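Local coordinates for heterokaryon incompatibility protein s (Podospora anserina, PDB 2WVQ) that forms a prion and, by interacting with het-S from incompatible cells, triggers a lethal reaction that prevents viable heterokaryons, at residues G20-C25 and A54-W59; L47-A52 and K162-V167. The protein carries 2 engineered substitutions. All coordinates share one frame; numbering follows the deposited sequence.

Contact 1. Residues G20-C25 and A54-W59; sequences GLFNNC and ARLSRW
F22 of helix 18-28 is the bump of this contact, and residues L56, S57 and W59 of helix 42-62 shape the hollow that receives it, a helix-helix packing in the buried core of the mainly helical globular (HeLo) domain. The two helical segments run nearly antiparallel, at 159°, and their axes come no closer than 10.5 Å, a spacing that large side chains must fill. F22 is long and rigid enough to do so. Its CG lies anti to the backbone N (chi1 173°), which drives the ring straight across the gap, tip first.

At the tip, CE1 of F22 comes within 3.2 Å of the carbonyl O of L56, which lies at the ring edge in its plane, and CZ of F22 rests 3.8 Å from CA of S57. The short S57 side chain does not crowd the tip; its OG is hydrogen-bonded to NH1 of R140. One wall of the hollow is the indole: CE1 of F22 stands 3.6 Å from CE3 of W59, near the plane of the indole at its edge, and the two rings cross obliquely with planes at 52°. The other wall is L56, whose forked end reaches two successive turns of the opposing helix. Its CD1 lies 3.7 Å from CE1 of F22, while its CD2 reaches CB of C25 at 3.8 Å. C25, small and apolar enough to leave room for that methyl, also packs on I91 and L92 of helix 79-108, and L56 on V171 and L174 of helix 157-176.

No hydrogen bond joins the segments. Cohesion therefore rests on buried hydrocarbon and aromatic surface, to which the slightly positive edge of the phenyl ring, set against a carbonyl oxygen, probably adds a mild electrostatic attraction.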
loop_
_atom_site.group_PDB
_atom_site.type_symbol
_atom_site.label_atom_id
_atom_site.label_comp_id
_atom_site.label_asym_id
_atom_site.label_seq_id
_atom_site.Cartn_x
_atom_site.Cartn_y
_atom_site.Cartn_z
ATOM N N GLY A 20 3.972 -21.575 2.409
ATOM C CA GLY A 20 4.809 -21.177 1.297
ATOM C C GLY A 20 4.781 -19.677 1.045
ATOM O O GLY A 20 5.842 -19.079 0.841
ATOM N N LEU A 21 3.588 -19.065 1.085
ATOM C CA LEU A 21 3.431 -17.579 1.016
ATOM C C LEU A 21 4.013 -16.875 2.251
ATOM O O LEU A 21 4.726 -15.873 2.131
ATOM C CB LEU A 21 1.950 -17.206 0.856
ATOM C CG LEU A 21 1.202 -17.664 -0.418
ATOM C CD1 LEU A 21 -0.334 -17.606 -0.261
ATOM C CD2 LEU A 21 1.686 -16.933 -1.694
ATOM N N PHE A 22 3.745 -17.420 3.440
ATOM C CA PHE A 22 4.344 -16.914 4.695
ATOM C C PHE A 22 5.858 -16.883 4.677
ATOM O O PHE A 22 6.452 -15.848 5.024
ATOM C CB PHE A 22 3.884 -17.698 5.931
ATOM C CG PHE A 22 4.616 -17.312 7.186
ATOM C CD1 PHE A 22 4.186 -16.220 7.947
ATOM C CD2 PHE A 22 5.725 -18.006 7.591
ATOM C CE1 PHE A 22 4.873 -15.844 9.098
ATOM C CE2 PHE A 22 6.433 -17.652 8.778
ATOM C CZ PHE A 22 5.999 -16.579 9.524
ATOM N N ASN A 23 6.488 -17.996 4.286
ATOM C CA ASN A 23 7.969 -18.080 4.245
ATOM C C ASN A 23 8.568 -17.092 3.234
ATOM O O ASN A 23 9.613 -16.507 3.486
ATOM C CB ASN A 23 8.492 -19.518 4.030
ATOM C CG ASN A 23 8.206 -20.445 5.244
ATOM O OD1 ASN A 23 8.371 -20.048 6.405
ATOM N ND2 ASN A 23 7.722 -21.641 4.965
ATOM N N ASN A 24 7.854 -16.887 2.134
ATOM C CA ASN A 24 8.186 -15.819 1.147
ATOM C C ASN A 24 8.152 -14.382 1.678
ATOM O O ASN A 24 9.047 -13.584 1.348
ATOM C CB ASN A 24 7.344 -16.009 -0.134
ATOM C CG ASN A 24 7.716 -17.310 -0.878
ATOM O OD1 ASN A 24 8.795 -17.871 -0.647
ATOM N ND2 ASN A 24 6.846 -17.782 -1.771
ATOM N N CYS A 25 7.147 -14.066 2.495
ATOM C CA CYS A 25 7.004 -12.802 3.205
ATOM C C CYS A 25 8.220 -12.513 4.086
ATOM O O CYS A 25 8.827 -11.416 4.025
ATOM C CB CYS A 25 5.702 -12.754 4.066
ATOM S SG CYS A 25 4.110 -12.646 3.183
ATOM N N ALA A 54 10.926 -10.005 12.805
ATOM C CA ALA A 54 10.959 -10.924 13.976
ATOM C C ALA A 54 9.534 -11.228 14.456
ATOM O O ALA A 54 9.220 -12.346 14.885
ATOM C CB ALA A 54 11.794 -10.308 15.139
ATOM N N ARG A 55 8.670 -10.227 14.375
ATOM C CA ARG A 55 7.328 -10.375 14.895
ATOM C C ARG A 55 6.444 -11.226 13.975
ATOM O O ARG A 55 5.604 -12.042 14.460
ATOM C CB ARG A 55 6.707 -9.027 15.187
ATOM C CG ARG A 55 5.437 -9.163 16.010
ATOM C CD ARG A 55 4.546 -7.999 15.816
ATOM N NE ARG A 55 3.169 -8.252 16.221
ATOM C CZ ARG A 55 2.171 -7.413 15.966
ATOM N NH1 ARG A 55 2.407 -6.271 15.306
ATOM N NH2 ARG A 55 0.941 -7.711 16.345
ATOM N N LEU A 56 6.648 -11.049 12.665
ATOM C CA LEU A 56 6.010 -11.865 11.634
ATOM C C LEU A 56 6.486 -13.330 11.788
ATOM O O LEU A 56 5.671 -14.284 11.834
ATOM C CB LEU A 56 6.332 -11.327 10.213
ATOM C CG LEU A 56 5.825 -12.093 8.960
ATOM C CD1 LEU A 56 4.334 -12.186 8.884
ATOM C CD2 LEU A 56 6.375 -11.551 7.601
ATOM N N SER A 57 7.787 -13.520 11.897
ATOM C CA SER A 57 8.241 -14.885 12.103
ATOM C C SER A 57 7.773 -15.526 13.441
ATOM O O SER A 57 7.518 -16.720 13.452
ATOM C CB SER A 57 9.726 -15.050 11.844
ATOM O OG SER A 57 10.486 -14.846 12.990
ATOM N N ARG A 58 7.667 -14.747 14.525
ATOM C CA ARG A 58 7.109 -15.220 15.776
ATOM C C ARG A 58 5.741 -15.830 15.585
ATOM O O ARG A 58 5.459 -16.860 16.186
ATOM C CB ARG A 58 7.084 -14.173 16.893
ATOM C CG ARG A 58 6.905 -14.763 18.362
ATOM C CD ARG A 58 6.767 -13.638 19.385
ATOM N NE ARG A 58 7.891 -12.702 19.241
ATOM C CZ ARG A 58 7.818 -11.385 19.006
ATOM N NH1 ARG A 58 6.658 -10.765 18.911
ATOM N NH2 ARG A 58 8.943 -10.680 18.892
ATOM N N TRP A 59 4.906 -15.190 14.758
ATOM C CA TRP A 59 3.599 -15.698 14.423
ATOM C C TRP A 59 3.628 -17.075 13.779
ATOM O O TRP A 59 2.822 -17.948 14.150
ATOM C CB TRP A 59 2.807 -14.734 13.525
ATOM C CG TRP A 59 1.467 -15.299 13.188
ATOM C CD1 TRP A 59 0.340 -15.206 13.932
ATOM C CD2 TRP A 59 1.125 -16.059 12.026
ATOM N NE1 TRP A 59 -0.688 -15.877 13.319
ATOM C CE2 TRP A 59 -0.231 -16.405 12.144
ATOM C CE3 TRP A 59 1.842 -16.481 10.893
ATOM C CZ2 TRP A 59 -0.912 -17.135 11.164
ATOM C CZ3 TRP A 59 1.163 -17.200 9.910
ATOM C CH2 TRP A 59 -0.199 -17.534 10.060
#

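Contact 2. Residues L47-A52 and K162-V167; sequences LRLDIA and KIVDQV
NH1 of R48 is gripped twice, by a hydrogen bond to the carbonyl O of G209 and a weak one to that of A207. The R48 side chain bends at chi2 (-92°) and again at chi3 (-64°), so that the guanidinium comes alongside V164, crossing it at about a right angle, with NH2 of R48 4.1 Å from CG1 of V164. An arginine suits this place because its hydrocarbon part packs while its far end reaches polar partners.

Beside it, the two segments, from helices 42-62 and 157-176 in the buried core of the globular HeLo domain, run in roughly the same sense, inclined at 28°, and meet through small and branched residues. V164 is the centre: its CG2 touches CD1 of L49 at 3.7 Å and also faces the backbone O of R48. The same L49 CD1 lies 3.9 Å from CG2 of I163, so one methyl settles between two branched neighbours. One turn on, CB of A52 meets CG1 of V167 at 4.1 Å; alanine's lack of bulk lets the valine approach the backbone there. I163 and V167 also pack on helix 79-108, on F95 and L94 respectively.

Across this apolar seam R48 NH2 and D165 OD2 are 4.4 Å apart, too far for a salt bridge. With E161 close to D165 and R44 close to R48, the opposite charges probably ease like-charge repulsion on each helix, while hydrophobic packing supplies the hold.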
loop_
_atom_site.group_PDB
_atom_site.type_symbol
_atom_site.label_atom_id
_atom_site.label_comp_id
_atom_site.label_asym_id
_atom_site.label_seq_id
_atom_site.Cartn_x
_atom_site.Cartn_y
_atom_site.Cartn_z
ATOM N N LEU A 47 16.763 -1.496 12.470
ATOM C CA LEU A 47 16.237 -2.267 13.618
ATOM C C LEU A 47 14.692 -2.375 13.631
ATOM O O LEU A 47 14.167 -3.414 14.028
ATOM C CB LEU A 47 16.794 -1.753 14.962
ATOM C CG LEU A 47 18.314 -1.930 15.196
ATOM C CD1 LEU A 47 18.809 -1.176 16.397
ATOM C CD2 LEU A 47 18.741 -3.394 15.279
ATOM N N ARG A 48 13.978 -1.306 13.233
ATOM C CA ARG A 48 12.507 -1.315 13.115
ATOM C C ARG A 48 12.036 -2.366 12.088
ATOM O O ARG A 48 11.069 -3.105 12.343
ATOM C CB ARG A 48 11.942 0.053 12.692
ATOM C CG ARG A 48 12.287 1.238 13.519
ATOM C CD ARG A 48 11.265 1.505 14.617
ATOM N NE ARG A 48 9.932 1.852 14.113
ATOM C CZ ARG A 48 8.863 2.025 14.898
ATOM N NH1 ARG A 48 8.975 1.877 16.221
ATOM N NH2 ARG A 48 7.682 2.344 14.368
ATOM N N LEU A 49 12.719 -2.430 10.944
ATOM C CA LEU A 49 12.527 -3.496 9.946
ATOM C C LEU A 49 12.824 -4.936 10.468
ATOM O O LEU A 49 12.049 -5.875 10.206
ATOM C CB LEU A 49 13.380 -3.211 8.707
ATOM C CG LEU A 49 12.885 -2.982 7.267
ATOM C CD1 LEU A 49 11.414 -2.497 7.050
ATOM C CD2 LEU A 49 13.878 -2.102 6.514
ATOM N N ASP A 50 13.938 -5.104 11.179
ATOM C CA ASP A 50 14.318 -6.416 11.742
ATOM C C ASP A 50 13.282 -6.879 12.770
ATOM O O ASP A 50 13.006 -8.070 12.878
ATOM C CB ASP A 50 15.707 -6.384 12.415
ATOM C CG ASP A 50 16.856 -5.932 11.467
ATOM O OD1 ASP A 50 17.878 -5.456 12.008
ATOM O OD2 ASP A 50 16.784 -6.072 10.217
ATOM N N ILE A 51 12.749 -5.937 13.545
ATOM C CA ILE A 51 11.702 -6.216 14.528
ATOM C C ILE A 51 10.374 -6.615 13.900
ATOM O O ILE A 51 9.729 -7.551 14.404
ATOM C CB ILE A 51 11.545 -5.086 15.566
ATOM C CG1 ILE A 51 12.764 -5.059 16.485
ATOM C CG2 ILE A 51 10.277 -5.251 16.405
ATOM C CD1 ILE A 51 12.912 -3.733 17.186
ATOM N N ALA A 52 9.964 -5.941 12.821
ATOM C CA ALA A 52 8.748 -6.335 12.083
ATOM C C ALA A 52 8.902 -7.742 11.509
ATOM O O ALA A 52 7.938 -8.557 11.521
ATOM C CB ALA A 52 8.404 -5.332 10.965
ATOM N N LYS A 162 5.732 3.002 5.732
ATOM C CA LYS A 162 4.637 2.254 5.101
ATOM C C LYS A 162 4.803 0.744 5.279
ATOM O O LYS A 162 3.844 0.087 5.599
ATOM C CB LYS A 162 4.487 2.611 3.629
ATOM C CG LYS A 162 3.257 2.032 2.957
ATOM C CD LYS A 162 2.676 3.074 1.950
ATOM C CE LYS A 162 3.133 2.813 0.509
ATOM N NZ LYS A 162 3.390 4.066 -0.315
ATOM N N ILE A 163 6.004 0.210 5.067
ATOM C CA ILE A 163 6.261 -1.223 5.299
ATOM C C ILE A 163 6.103 -1.605 6.773
ATOM O O ILE A 163 5.416 -2.572 7.087
ATOM C CB ILE A 163 7.662 -1.680 4.808
ATOM C CG1 ILE A 163 7.738 -1.580 3.280
ATOM C CG2 ILE A 163 7.987 -3.144 5.341
ATOM C CD1 ILE A 163 8.974 -2.135 2.699
ATOM N N VAL A 164 6.768 -0.862 7.653
ATOM C CA VAL A 164 6.814 -1.205 9.060
ATOM C C VAL A 164 5.419 -1.175 9.672
ATOM O O VAL A 164 5.010 -2.162 10.320
ATOM C CB VAL A 164 7.829 -0.308 9.847
ATOM C CG1 VAL A 164 7.522 -0.313 11.305
ATOM C CG2 VAL A 164 9.283 -0.794 9.584
ATOM N N ASP A 165 4.696 -0.080 9.430
ATOM C CA ASP A 165 3.347 0.154 9.924
ATOM C C ASP A 165 2.306 -0.820 9.385
ATOM O O ASP A 165 1.488 -1.342 10.143
ATOM C CB ASP A 165 2.879 1.604 9.634
ATOM C CG ASP A 165 3.700 2.671 10.390
ATOM O OD1 ASP A 165 3.470 3.887 10.149
ATOM O OD2 ASP A 165 4.578 2.307 11.218
ATOM N N GLN A 166 2.312 -1.052 8.078
ATOM C CA GLN A 166 1.403 -2.035 7.490
ATOM C C GLN A 166 1.725 -3.483 7.905
ATOM O O GLN A 166 0.802 -4.270 8.115
ATOM C CB GLN A 166 1.363 -1.896 5.975
ATOM C CG GLN A 166 0.726 -0.585 5.512
ATOM C CD GLN A 166 -0.147 -0.763 4.289
ATOM O OE1 GLN A 166 -0.039 0.004 3.323
ATOM N NE2 GLN A 166 -1.052 -1.757 4.330
ATOM N N VAL A 167 3.007 -3.838 8.027
ATOM C CA VAL A 167 3.361 -5.209 8.509
ATOM C C VAL A 167 2.870 -5.433 9.941
ATOM O O VAL A 167 2.328 -6.498 10.222
ATOM C CB VAL A 167 4.858 -5.644 8.259
ATOM C CG1 VAL A 167 5.213 -6.998 8.951
ATOM C CG2 VAL A 167 5.155 -5.789 6.725
#

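Helix 42-62 is common to both contacts, which lie 13 Å apart (centre to centre) in the interior of the globular HeLo domain. Its residues 47-52 face residues 162-167 of helix 157-176, a segment running in roughly the same sense; a little further along, its residues 54-59 face residues 20-25 of helix 18-28, a nearly antiparallel segment. Along the chain the order is 20-25, 47-52, 54-59, 162-167, so the pairings cross and distant parts of the sequence converge on one central helix. At K162 and Q166, helix 157-176 also meets the second subunit. Both contacts lie in the buried core of the globular domain, which is dispensable for prion formation; the prion domain is unstructured in the soluble protein.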